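Apoptosis regulator Bcl-2 homolog (Canarypox virus, PDB 5WOS) helps the virus block host cell suicide by binding host BAK1, BAX and other BH3-containing proapoptotic proteins, including BIM, BID and PUMA. Local coordinates at residues V10-E14 with I15-I19; I99-G102 with A103-K107; G113-N116 with V117-L120; I124-E127 with S128-R132. All coordinates share one frame; numbering follows the deposited sequence.

Interaction 1: V10-E14 with I15-I19; sequences VKKDE and IYYTI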
# COMPACT_ATOMS: atom_id res chain seq x y z
N VAL A 10 -13.14 -6.83 -6.75
CA VAL A 10 -14.25 -7.27 -5.91
C VAL A 10 -14.14 -8.76 -5.62
O VAL A 10 -14.36 -9.19 -4.49
CB VAL A 10 -15.61 -6.94 -6.57
CG1 VAL A 10 -16.76 -7.50 -5.74
CG2 VAL A 10 -15.76 -5.43 -6.74
N LYS A 11 -13.79 -9.55 -6.63
CA LYS A 11 -13.81 -11.00 -6.51
C LYS A 11 -12.56 -11.49 -5.78
O LYS A 11 -11.44 -11.10 -6.10
CB LYS A 11 -13.90 -11.67 -7.88
CG LYS A 11 -14.44 -10.79 -8.99
CD LYS A 11 -15.00 -11.62 -10.12
CE LYS A 11 -15.78 -10.76 -11.10
NZ LYS A 11 -16.75 -11.56 -11.89
N LYS A 12 -12.77 -12.36 -4.79
CA LYS A 12 -11.68 -12.91 -3.99
C LYS A 12 -11.21 -14.19 -4.66
O LYS A 12 -11.85 -15.24 -4.54
CB LYS A 12 -12.14 -13.13 -2.56
CG LYS A 12 -12.33 -11.83 -1.82
CD LYS A 12 -12.96 -12.03 -0.47
CE LYS A 12 -12.56 -10.92 0.48
NZ LYS A 12 -13.40 -10.93 1.70
N ASP A 13 -10.09 -14.10 -5.36
CA ASP A 13 -9.51 -15.19 -6.12
C ASP A 13 -8.14 -15.53 -5.52
O ASP A 13 -7.82 -15.12 -4.40
CB ASP A 13 -9.42 -14.80 -7.60
CG ASP A 13 -10.61 -15.29 -8.41
OD1 ASP A 13 -10.92 -16.50 -8.35
OD2 ASP A 13 -11.23 -14.46 -9.10
N GLU A 14 -7.34 -16.29 -6.26
CA GLU A 14 -5.95 -16.47 -5.88
C GLU A 14 -5.19 -15.15 -5.97
O GLU A 14 -4.30 -14.89 -5.16
CB GLU A 14 -5.28 -17.53 -6.76
CG GLU A 14 -5.82 -18.94 -6.57
CD GLU A 14 -7.20 -19.13 -7.15
OE1 GLU A 14 -7.61 -18.31 -8.00
OE2 GLU A 14 -7.88 -20.10 -6.75
N ILE A 15 -5.56 -14.30 -6.94
CA ILE A 15 -4.91 -13.01 -7.08
C ILE A 15 -5.19 -12.13 -5.87
O ILE A 15 -4.28 -11.55 -5.28
CB ILE A 15 -5.35 -12.33 -8.40
CG1 ILE A 15 -4.89 -13.19 -9.59
CG2 ILE A 15 -4.80 -10.89 -8.47
CD1 ILE A 15 -4.87 -12.47 -10.93
N TYR A 16 -6.46 -12.04 -5.47
CA TYR A 16 -6.81 -11.23 -4.31
C TYR A 16 -5.96 -11.62 -3.10
O TYR A 16 -5.46 -10.75 -2.37
CB TYR A 16 -8.30 -11.37 -3.98
CG TYR A 16 -8.71 -10.62 -2.74
CD1 TYR A 16 -9.18 -9.31 -2.82
CD2 TYR A 16 -8.63 -11.20 -1.48
CE1 TYR A 16 -9.55 -8.61 -1.68
CE2 TYR A 16 -9.00 -10.52 -0.34
CZ TYR A 16 -9.46 -9.22 -0.45
OH TYR A 16 -9.84 -8.53 0.69
N TYR A 17 -5.78 -12.92 -2.87
CA TYR A 17 -5.08 -13.38 -1.68
C TYR A 17 -3.57 -13.41 -1.90
O TYR A 17 -2.81 -13.28 -0.93
CB TYR A 17 -5.62 -14.76 -1.27
CG TYR A 17 -6.99 -14.65 -0.63
CD1 TYR A 17 -7.14 -14.05 0.61
CD2 TYR A 17 -8.13 -15.13 -1.26
CE1 TYR A 17 -8.38 -13.92 1.21
CE2 TYR A 17 -9.38 -15.01 -0.67
CZ TYR A 17 -9.50 -14.41 0.57
OH TYR A 17 -10.73 -14.29 1.17
N THR A 18 -3.11 -13.54 -3.14
CA THR A 18 -1.69 -13.41 -3.42
C THR A 18 -1.19 -12.03 -3.00
O THR A 18 -0.11 -11.90 -2.41
CB THR A 18 -1.40 -13.65 -4.91
OG1 THR A 18 -1.85 -14.96 -5.28
CG2 THR A 18 0.10 -13.55 -5.20
N ILE A 19 -1.96 -10.98 -3.29
CA ILE A 19 -1.58 -9.63 -2.88
C ILE A 19 -1.83 -9.43 -1.39
O ILE A 19 -0.98 -8.90 -0.67
CB ILE A 19 -2.33 -8.59 -3.73
CG1 ILE A 19 -1.70 -8.49 -5.12
CG2 ILE A 19 -2.35 -7.22 -3.05
CD1 ILE A 19 -2.59 -8.97 -6.21
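K12 lies over one face of the Y16 ring, and this is where the contact is tight. Its CG sits 3.8 Å from the centroid of the Y16 ring, 11° off the normal: a CH-pi contact. Beyond CG the lysine runs extended, bringing its CE within 3.6 Å of Y16 OH. Y16 CG, anti to the backbone N (chi1 177°), carries the ring alongside the lysine side chain, and its hydroxyl is hydrogen-bonded to D123 on helix 121-138. Y17 crosses K12 obliquely beside Y16, with Y16 CD2 over the face of its ring; its OH lies 3.6 Å from K12 CD, and D13 O lies at its ring edge. E14 O takes the ordinary helix bond from T18 N at 2.7 Å.

The remainder is looser. D13 occupies the N-cap position of helix 14-32, but its carboxylate makes no capping bond, and the bond from Y17 N to D13 O is weak at 3.4 Å. The E14 side chain leads outward. Lysine suits such a border, since its methylenes can cover a ring while the ammonium can probably remain hydrated, as K12 is exposed. The chemistry implies a helix start held chiefly by aromatic packing and backbone bonds, not by a side-chain cap.

Interaction 2: I99-G102 with A103-K107; sequences IAFG and AYVTK
Backbone hydrogen bonds join I99, A100, F101 and G102 to A103, Y104, V105 and T106, each carbonyl oxygen accepting the N-H four residues on. The straightest runs from V105 N to F101 O, 3.0 Å long with an N-H...O angle of 174°.

One side chain adds a polar bond. T106 OG1 lies beside its own backbone N (chi1 -54°), which folds the hydroxyl back to donate to G102 O at 2.8 Å. T106 N reaches the same oxygen at 3.0 Å from the opposite face of the carbonyl plane, and the hydroxyl comes from 37° above that plane. A threonine can thus be buried with its hydroxyl satisfied by its own helix.

The apolar contact is between F101 and V105. Methyl CG2 of V105 lies over the phenyl face, 4.2 Å from the ring centroid of F101 as a CH-pi contact, and nearest to the ring at F101 CE2, 3.8 Å away. F64 of helix 43-69 meets the F101 ring in an edge-to-face stack. The small residues G102 and A103 keep this helix slim, and A103 packs on Y26 and F27 of helix 14-32.

F101 also packs on an apolar side chain of the bound peptide. A buried central helix, wrapped by others and lending an aromatic side chain to the peptide site, is the hallmark of the Bcl-2 fold with its BH3-binding groove.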
# COMPACT_ATOMS: atom_id res chain seq x y z
N ILE A 99 0.79 1.11 -0.88
CA ILE A 99 0.97 0.16 0.21
C ILE A 99 1.69 0.82 1.38
O ILE A 99 1.32 0.64 2.54
CB ILE A 99 1.73 -1.08 -0.30
CG1 ILE A 99 0.90 -1.81 -1.36
CG2 ILE A 99 2.06 -2.03 0.85
CD1 ILE A 99 1.71 -2.80 -2.19
N ALA A 100 2.73 1.60 1.08
CA ALA A 100 3.49 2.27 2.14
C ALA A 100 2.61 3.26 2.89
O ALA A 100 2.55 3.25 4.12
CB ALA A 100 4.72 2.96 1.55
N PHE A 101 1.93 4.15 2.15
CA PHE A 101 1.02 5.09 2.78
C PHE A 101 -0.10 4.37 3.51
O PHE A 101 -0.52 4.78 4.60
CB PHE A 101 0.45 6.05 1.74
CG PHE A 101 -0.53 7.04 2.30
CD1 PHE A 101 -0.09 8.18 2.95
CD2 PHE A 101 -1.89 6.84 2.19
CE1 PHE A 101 -0.98 9.09 3.47
CE2 PHE A 101 -2.79 7.75 2.70
CZ PHE A 101 -2.33 8.88 3.35
N GLY A 102 -0.60 3.28 2.93
CA GLY A 102 -1.55 2.45 3.66
C GLY A 102 -0.98 1.94 4.97
O GLY A 102 -1.66 1.97 6.00
N ALA A 103 0.28 1.50 4.95
CA ALA A 103 0.92 1.03 6.18
C ALA A 103 0.98 2.14 7.22
O ALA A 103 0.69 1.91 8.40
CB ALA A 103 2.33 0.52 5.88
N TYR A 104 1.34 3.36 6.81
CA TYR A 104 1.43 4.46 7.76
C TYR A 104 0.07 4.74 8.40
O TYR A 104 -0.03 4.88 9.62
CB TYR A 104 1.97 5.72 7.08
CG TYR A 104 2.05 6.90 8.01
CD1 TYR A 104 2.89 6.87 9.11
CD2 TYR A 104 1.26 8.03 7.81
CE1 TYR A 104 2.97 7.94 9.98
CE2 TYR A 104 1.33 9.11 8.68
CZ TYR A 104 2.19 9.06 9.76
OH TYR A 104 2.27 10.12 10.63
N VAL A 105 -0.97 4.84 7.58
CA VAL A 105 -2.32 5.06 8.10
C VAL A 105 -2.67 3.99 9.13
O VAL A 105 -3.19 4.29 10.21
CB VAL A 105 -3.34 5.09 6.95
CG1 VAL A 105 -4.77 4.86 7.46
CG2 VAL A 105 -3.27 6.42 6.22
N THR A 106 -2.39 2.73 8.80
CA THR A 106 -2.70 1.64 9.71
C THR A 106 -2.02 1.85 11.06
O THR A 106 -2.67 1.75 12.11
CB THR A 106 -2.28 0.30 9.09
OG1 THR A 106 -2.87 0.17 7.79
CG2 THR A 106 -2.74 -0.86 9.95
N LYS A 107 -0.72 2.14 11.05
CA LYS A 107 -0.03 2.45 12.30
C LYS A 107 -0.68 3.64 13.00
O LYS A 107 -0.86 3.63 14.22
CB LYS A 107 1.45 2.73 12.03
CG LYS A 107 2.40 2.16 13.09
CD LYS A 107 3.64 3.04 13.25
CE LYS A 107 4.84 2.25 13.74
NZ LYS A 107 4.57 1.54 15.02

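Interaction 3: G113-N116 with V117-L120; sequences GRDN and VVDL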
# COMPACT_ATOMS: atom_id res chain seq x y z
N GLY A 113 -5.48 4.07 18.79
CA GLY A 113 -5.63 3.12 19.88
C GLY A 113 -6.61 1.98 19.68
O GLY A 113 -6.49 0.97 20.38
N ARG A 114 -7.56 2.09 18.76
CA ARG A 114 -8.61 1.08 18.63
C ARG A 114 -8.52 0.38 17.29
O ARG A 114 -8.46 1.02 16.24
CB ARG A 114 -9.98 1.69 18.88
CG ARG A 114 -10.17 1.95 20.37
CD ARG A 114 -10.77 3.31 20.70
NE ARG A 114 -10.26 3.85 21.95
CZ ARG A 114 -10.57 5.06 22.41
NH1 ARG A 114 -11.39 5.84 21.73
NH2 ARG A 114 -10.06 5.49 23.56
N ASP A 115 -8.55 -0.95 17.35
CA ASP A 115 -7.98 -1.82 16.34
C ASP A 115 -8.95 -2.21 15.23
O ASP A 115 -8.51 -2.67 14.17
CB ASP A 115 -7.46 -3.09 17.03
CG ASP A 115 -7.25 -4.25 16.09
OD1 ASP A 115 -8.24 -4.78 15.57
OD2 ASP A 115 -6.08 -4.63 15.87
N ASN A 116 -10.26 -2.03 15.43
CA ASN A 116 -11.23 -2.58 14.49
C ASN A 116 -10.98 -2.09 13.07
O ASN A 116 -11.21 -2.84 12.11
CB ASN A 116 -12.64 -2.21 14.95
CG ASN A 116 -13.01 -2.88 16.27
OD1 ASN A 116 -12.20 -3.60 16.86
ND2 ASN A 116 -14.24 -2.65 16.73
N VAL A 117 -10.50 -0.86 12.90
CA VAL A 117 -10.13 -0.40 11.56
C VAL A 117 -8.84 -1.07 11.11
O VAL A 117 -8.73 -1.52 9.96
CB VAL A 117 -9.99 1.13 11.53
CG1 VAL A 117 -9.70 1.60 10.11
CG2 VAL A 117 -11.24 1.80 12.07
N VAL A 118 -7.85 -1.15 12.00
CA VAL A 118 -6.57 -1.77 11.68
C VAL A 118 -6.79 -3.16 11.09
O VAL A 118 -6.08 -3.58 10.17
CB VAL A 118 -5.67 -1.81 12.93
CG1 VAL A 118 -4.38 -2.58 12.65
CG2 VAL A 118 -5.37 -0.40 13.40
N ASP A 119 -7.78 -3.89 11.61
CA ASP A 119 -8.07 -5.22 11.10
C ASP A 119 -8.54 -5.20 9.65
O ASP A 119 -8.52 -6.24 8.99
CB ASP A 119 -9.13 -5.90 11.98
CG ASP A 119 -9.22 -7.39 11.75
OD1 ASP A 119 -8.26 -7.97 11.20
OD2 ASP A 119 -10.26 -7.99 12.10
N LEU A 120 -8.94 -4.04 9.14
CA LEU A 120 -9.54 -3.95 7.81
C LEU A 120 -8.63 -3.33 6.76
O LEU A 120 -8.81 -3.62 5.57
CB LEU A 120 -10.83 -3.13 7.87
CG LEU A 120 -11.85 -3.55 8.94
CD1 LEU A 120 -13.12 -2.73 8.80
CD2 LEU A 120 -12.15 -5.05 8.85
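D115 and D119 are joined by the hydrogen bond that rounds off this contact, a single helix-like turn in the loop linking helices 92-112 and 121-138, the two helices that run in opposite directions as a hairpin in the Bcl-2 fold. D119 N donates to D115 O over 2.9 Å and meets the carbonyl almost end-on, at a C=O...N angle of 173°. Residues 117-119 have helical backbone angles without the regular succession of helix bonds. L120 N turns back to V117 O at 2.7 Å, a shorter loop of chain than in an alpha helix.

Side chains fill in round that bond. The backbone oxygen of D115 also lies against V118, whose CB is 3.2 Å from D115 O. The side chains of D115 and V118 cross at about a right angle, and OD2 of D115 stands 4.1 Å from V118 CB. On the next step N116 O rests against the isobutyl group of L120, 3.3 Å from L120 CG.

Further out, the valines tie the loop to the helix it has just left: V117 packs on F109, and V118 on T106 and K110. Apolar valines suit these two positions because their methyls can cover helix 92-112 while the neighbouring D115, N116 and D119 stay exposed. G113, with a positive phi of 127°, lets the chain leave helix 92-112. The carboxylates of D115 and D119 are like charges kept apart, with OD1 of D115 and OD2 of D119 separated by 5.1 Å.

Interaction 4: I124-E127 with S128-R132; sequences IITE and SLLSR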
# COMPACT_ATOMS: atom_id res chain seq x y z
N ILE A 124 -9.00 -3.37 2.67
CA ILE A 124 -9.53 -2.15 2.07
C ILE A 124 -8.66 -1.69 0.90
O ILE A 124 -9.18 -1.30 -0.16
CB ILE A 124 -9.68 -1.04 3.13
CG1 ILE A 124 -10.76 -1.43 4.14
CG2 ILE A 124 -10.03 0.30 2.47
CD1 ILE A 124 -10.88 -0.48 5.32
N ILE A 125 -7.34 -1.71 1.06
CA ILE A 125 -6.49 -1.27 -0.04
C ILE A 125 -6.37 -2.36 -1.09
O ILE A 125 -6.40 -2.08 -2.29
CB ILE A 125 -5.11 -0.79 0.47
CG1 ILE A 125 -4.20 -1.95 0.86
CG2 ILE A 125 -5.27 0.17 1.64
CD1 ILE A 125 -2.76 -1.51 1.02
N THR A 126 -6.27 -3.62 -0.67
CA THR A 126 -6.26 -4.72 -1.63
C THR A 126 -7.52 -4.70 -2.48
O THR A 126 -7.47 -4.93 -3.70
CB THR A 126 -6.13 -6.06 -0.91
OG1 THR A 126 -5.04 -6.01 0.01
CG2 THR A 126 -5.88 -7.18 -1.91
N GLU A 127 -8.67 -4.41 -1.86
CA GLU A 127 -9.91 -4.25 -2.62
C GLU A 127 -9.81 -3.07 -3.58
O GLU A 127 -10.08 -3.21 -4.78
CB GLU A 127 -11.09 -4.05 -1.67
CG GLU A 127 -11.84 -5.33 -1.33
CD GLU A 127 -13.06 -5.08 -0.46
OE1 GLU A 127 -13.10 -5.61 0.67
OE2 GLU A 127 -13.96 -4.33 -0.90
N SER A 128 -9.44 -1.90 -3.07
CA SER A 128 -9.29 -0.72 -3.92
C SER A 128 -8.25 -0.97 -5.01
O SER A 128 -8.43 -0.55 -6.16
CB SER A 128 -8.90 0.49 -3.09
OG SER A 128 -9.78 0.67 -1.99
N LEU A 129 -7.15 -1.65 -4.66
CA LEU A 129 -6.10 -1.90 -5.64
C LEU A 129 -6.61 -2.81 -6.76
O LEU A 129 -6.39 -2.53 -7.94
CB LEU A 129 -4.89 -2.53 -4.95
CG LEU A 129 -3.48 -2.03 -5.25
CD1 LEU A 129 -3.37 -0.52 -5.19
CD2 LEU A 129 -2.52 -2.65 -4.24
N LEU A 130 -7.29 -3.89 -6.40
CA LEU A 130 -7.77 -4.84 -7.40
C LEU A 130 -8.97 -4.32 -8.17
O LEU A 130 -9.18 -4.71 -9.32
CB LEU A 130 -8.11 -6.17 -6.74
CG LEU A 130 -6.91 -6.87 -6.14
CD1 LEU A 130 -7.35 -7.90 -5.15
CD2 LEU A 130 -6.08 -7.50 -7.23
N SER A 131 -9.78 -3.46 -7.55
CA SER A 131 -10.91 -2.87 -8.26
C SER A 131 -10.49 -2.15 -9.53
O SER A 131 -11.36 -1.84 -10.35
CB SER A 131 -11.65 -1.89 -7.34
OG SER A 131 -12.58 -1.11 -8.06
N ARG A 132 -9.20 -1.88 -9.72
CA ARG A 132 -8.72 -1.15 -10.90
C ARG A 132 -7.52 -1.78 -11.59
O ARG A 132 -7.26 -1.42 -12.74
CB ARG A 132 -8.36 0.28 -10.51
CG ARG A 132 -9.46 1.04 -9.79
CD ARG A 132 -9.99 2.20 -10.62
NE ARG A 132 -10.55 1.77 -11.90
CZ ARG A 132 -11.82 1.45 -12.10
NH1 ARG A 132 -12.70 1.51 -11.10
NH2 ARG A 132 -12.23 1.08 -13.30
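S128 meets I124 through both of its donors, so that one backbone oxygen takes two hydrogen bonds. S128 N reaches I124 O at 3.0 Å, and S128 OG reaches the same oxygen at 2.8 Å, the two arriving from opposite faces of the carbonyl plane, each tilted well out of it. The hydroxyl can do this because OG stands beside the serine's own backbone N (chi1 -52°), pointing back down the helix. A buried hydroxyl is thereby satisfied locally, and serine is small enough to let P79 of helix 78-86 pack against it.

The next carbonyls continue the ladder of helix 121-138, a helix of the Bcl-2 bundle that packs against helices 14-32, 78-86 and 92-112. T126 O takes L130 N at 2.9 Å, while E127 O takes S131 N at 2.8 Å, nearly in line with its C=O bond. I125 O accepts L129 N.

T126 divides its side chain between two tasks. Its OG1 bonds to P122 O one turn earlier, and its methyl CG2 runs alongside L130, touching L130 CD1 at 3.6 Å. L130 CD1 also comes within 3.3 Å of T126 O, laying a leucine methyl beside a carbonyl already hydrogen-bonded to L130 N.

How the interactions relate
Interactions 2 and 4 are buried and follow regular helix bonds, each with a hydroxyl folded back onto a carbonyl; interactions 1 and 3 lie at the surface, where charged or polar side chains border a helix start or a turn. Interaction 1 touches interaction 4 most broadly: Y16 CD1 lies 3.3 Å from L130 CD1, and I19 packs on T126, joining helices 14-32 and 121-138. Interactions 2 and 3 meet through T106 CG2 and V118 CG1, 3.6 Å apart, where the loop returns to helix 92-112. Interactions 2 and 4 touch lightly between I99 and I125, and interaction 3 leads in sequence into helix 121-138.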